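Local coordinates for maltose ABC transporter, periplasmic maltose-binding protein (Thermotoga maritima, PDB 2GHB), which probably captures maltose or related maltodextrins in the periplasm and delivers them to an ABC importer, as a bacterial extracellular solute-binding protein, at residues 107-112 and 228-233. Residues are numbered along the deposited sequence; the frame is centred on the assembly and turned at random.
Sequences AMEAIA and NGPWAI
Ala112 and Asn228 form an antiparallel hydrogen-bonded pair, the N of Ala112 giving a nearly straight bond to O of Asn228 (2.9 Å) and the N of Asn228 returning one to O of Ala112 (3.1 Å). The first donor stands 41° out of the plane of the Asn228 carbonyl, whereas the second lies in the plane of its acceptor. CA of Ile111 adds a C-H contact to the same Asn228 oxygen. Beyond this pair residues 229-232 turn off into helix 233-238. Glu109 is an example of an acid packed against an aromatic rim: with CG anti to the backbone N (chi1 -164°) and the chain extended beyond it, CG meets the indole edge of Trp231 in the ring plane, 3.7 Å from CZ3. OE2 of Glu109 reaches CE3 of Trp231 at 3.5 Å, near the ring plane, its carboxylate turned 80° from the ring. The methyl CG2 of Ile111 approaches CH2 of Trp231 obliquely at 3.6 Å, while CA of Gly229 lies under one face, 3.5 Å from the plane and offset toward the rim. The hydroxyl of Tyr211 accepts from NE1 of Trp231 and from ND2 of Asn228, and ND2 is also hydrogen-bonded to the hydroxyl of Tyr236. An alanine in place of Glu109 would probably leave the CE3-CZ3 edge of the indole without its neighbour and the ring less firmly placed. In maltose-binding proteins the tryptophan of an Asn-Gly-Pro-Trp turn packs on the sugar, so Trp231 probably lies at the binding cleft. The two backbone bonds tie Ala112 to Asn228, the last residue of strand 225-228, while a carboxylate oxygen near the electropositive C-H rim is probably mildly favourable and, with the Ile111 methyl, helps set the tryptophan.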
loop_
_atom_site.group_PDB
_atom_site.type_symbol
_atom_site.label_atom_id
_atom_site.label_comp_id
_atom_site.label_asym_id
_atom_site.label_seq_id
_atom_site.Cartn_x
_atom_site.Cartn_y
_atom_site.Cartn_z
ATOM N N ALA A 107 5.000 -8.521 0.470
ATOM C CA ALA A 107 3.916 -8.015 1.307
ATOM C C ALA A 107 3.373 -6.719 0.763
ATOM O O ALA A 107 4.147 -5.881 0.283
ATOM C CB ALA A 107 4.404 -7.792 2.736
ATOM N N MET A 108 2.056 -6.551 0.890
ATOM C CA MET A 108 1.333 -5.341 0.506
ATOM C C MET A 108 0.577 -4.798 1.737
ATOM O O MET A 108 0.365 -5.506 2.729
ATOM C CB MET A 108 0.303 -5.635 -0.582
ATOM C CG MET A 108 0.835 -6.070 -1.912
ATOM S SD MET A 108 -0.430 -6.216 -3.172
ATOM C CE MET A 108 -1.473 -7.547 -2.589
ATOM N N GLU A 109 0.184 -3.537 1.654
ATOM C CA GLU A 109 -0.526 -2.843 2.718
ATOM C C GLU A 109 -1.458 -1.828 2.087
ATOM O O GLU A 109 -0.999 -0.927 1.396
ATOM C CB GLU A 109 0.459 -2.099 3.598
ATOM C CG GLU A 109 -0.115 -1.657 4.932
ATOM C CD GLU A 109 0.949 -1.074 5.852
ATOM O OE1 GLU A 109 1.618 -0.106 5.448
ATOM O OE2 GLU A 109 1.133 -1.607 6.962
ATOM N N ALA A 110 -2.761 -1.991 2.287
ATOM C CA ALA A 110 -3.730 -0.945 1.905
ATOM C C ALA A 110 -4.919 -0.876 2.866
ATOM O O ALA A 110 -5.137 -1.802 3.669
ATOM C CB ALA A 110 -4.200 -1.143 0.495
ATOM N N ILE A 111 -5.656 0.243 2.812
ATOM C CA ILE A 111 -6.826 0.422 3.674
ATOM C C ILE A 111 -8.023 -0.279 3.033
ATOM O O ILE A 111 -8.050 -0.555 1.813
ATOM C CB ILE A 111 -7.115 1.926 4.013
ATOM C CG1 ILE A 111 -7.557 2.720 2.761
ATOM C CG2 ILE A 111 -5.915 2.557 4.686
ATOM C CD1 ILE A 111 -7.485 4.270 2.918
ATOM N N ALA A 112 -8.996 -0.602 3.876
ATOM C CA ALA A 112 -10.263 -1.201 3.418
ATOM C C ALA A 112 -11.416 -0.858 4.366
ATOM O O ALA A 112 -11.226 -0.174 5.363
ATOM C CB ALA A 112 -10.122 -2.717 3.292
ATOM N N ASN A 228 -9.663 1.966 7.040
ATOM C CA ASN A 228 -8.384 1.897 7.740
ATOM C C ASN A 228 -7.637 0.636 7.322
ATOM O O ASN A 228 -8.196 -0.222 6.644
ATOM C CB ASN A 228 -8.607 1.907 9.267
ATOM C CG ASN A 228 -7.425 2.497 10.045
ATOM O OD1 ASN A 228 -6.379 2.831 9.471
ATOM N ND2 ASN A 228 -7.587 2.614 11.374
ATOM N N GLY A 229 -6.371 0.529 7.713
ATOM C CA GLY A 229 -5.544 -0.597 7.279
ATOM C C GLY A 229 -5.317 -1.683 8.324
ATOM O O GLY A 229 -5.841 -1.603 9.436
ATOM N N PRO A 230 -4.504 -2.699 7.969
ATOM C CA PRO A 230 -4.252 -3.868 8.808
ATOM C C PRO A 230 -3.577 -3.578 10.141
ATOM O O PRO A 230 -3.768 -4.343 11.084
ATOM C CB PRO A 230 -3.351 -4.744 7.923
ATOM C CG PRO A 230 -3.587 -4.259 6.543
ATOM C CD PRO A 230 -3.785 -2.807 6.686
ATOM N N TRP A 231 -2.785 -2.504 10.194
ATOM C CA TRP A 231 -2.117 -2.019 11.411
ATOM C C TRP A 231 -3.015 -1.637 12.606
ATOM O O TRP A 231 -2.535 -1.562 13.751
ATOM C CB TRP A 231 -1.258 -0.799 11.074
ATOM C CG TRP A 231 -2.060 0.378 10.510
ATOM C CD1 TRP A 231 -2.751 1.316 11.225
ATOM C CD2 TRP A 231 -2.227 0.726 9.129
ATOM N NE1 TRP A 231 -3.345 2.215 10.382
ATOM C CE2 TRP A 231 -3.056 1.872 9.086
ATOM C CE3 TRP A 231 -1.778 0.173 7.929
ATOM C CZ2 TRP A 231 -3.426 2.496 7.878
ATOM C CZ3 TRP A 231 -2.158 0.781 6.727
ATOM C CH2 TRP A 231 -2.974 1.933 6.713
ATOM N N ALA A 232 -4.291 -1.371 12.342
ATOM C CA ALA A 232 -5.234 -0.954 13.394
ATOM C C ALA A 232 -5.970 -2.125 14.069
ATOM O O ALA A 232 -6.515 -1.967 15.157
ATOM C CB ALA A 232 -6.252 0.037 12.822
ATOM N N ILE A 233 -5.974 -3.282 13.420
ATOM C CA ILE A 233 -6.928 -4.348 13.704
ATOM C C ILE A 233 -6.753 -5.007 15.077
ATOM O O ILE A 233 -7.739 -5.434 15.692
ATOM C CB ILE A 233 -6.874 -5.415 12.579
ATOM C CG1 ILE A 233 -7.470 -4.845 11.301
ATOM C CG2 ILE A 233 -7.600 -6.679 12.962
ATOM C CD1 ILE A 233 -8.968 -4.674 11.315
#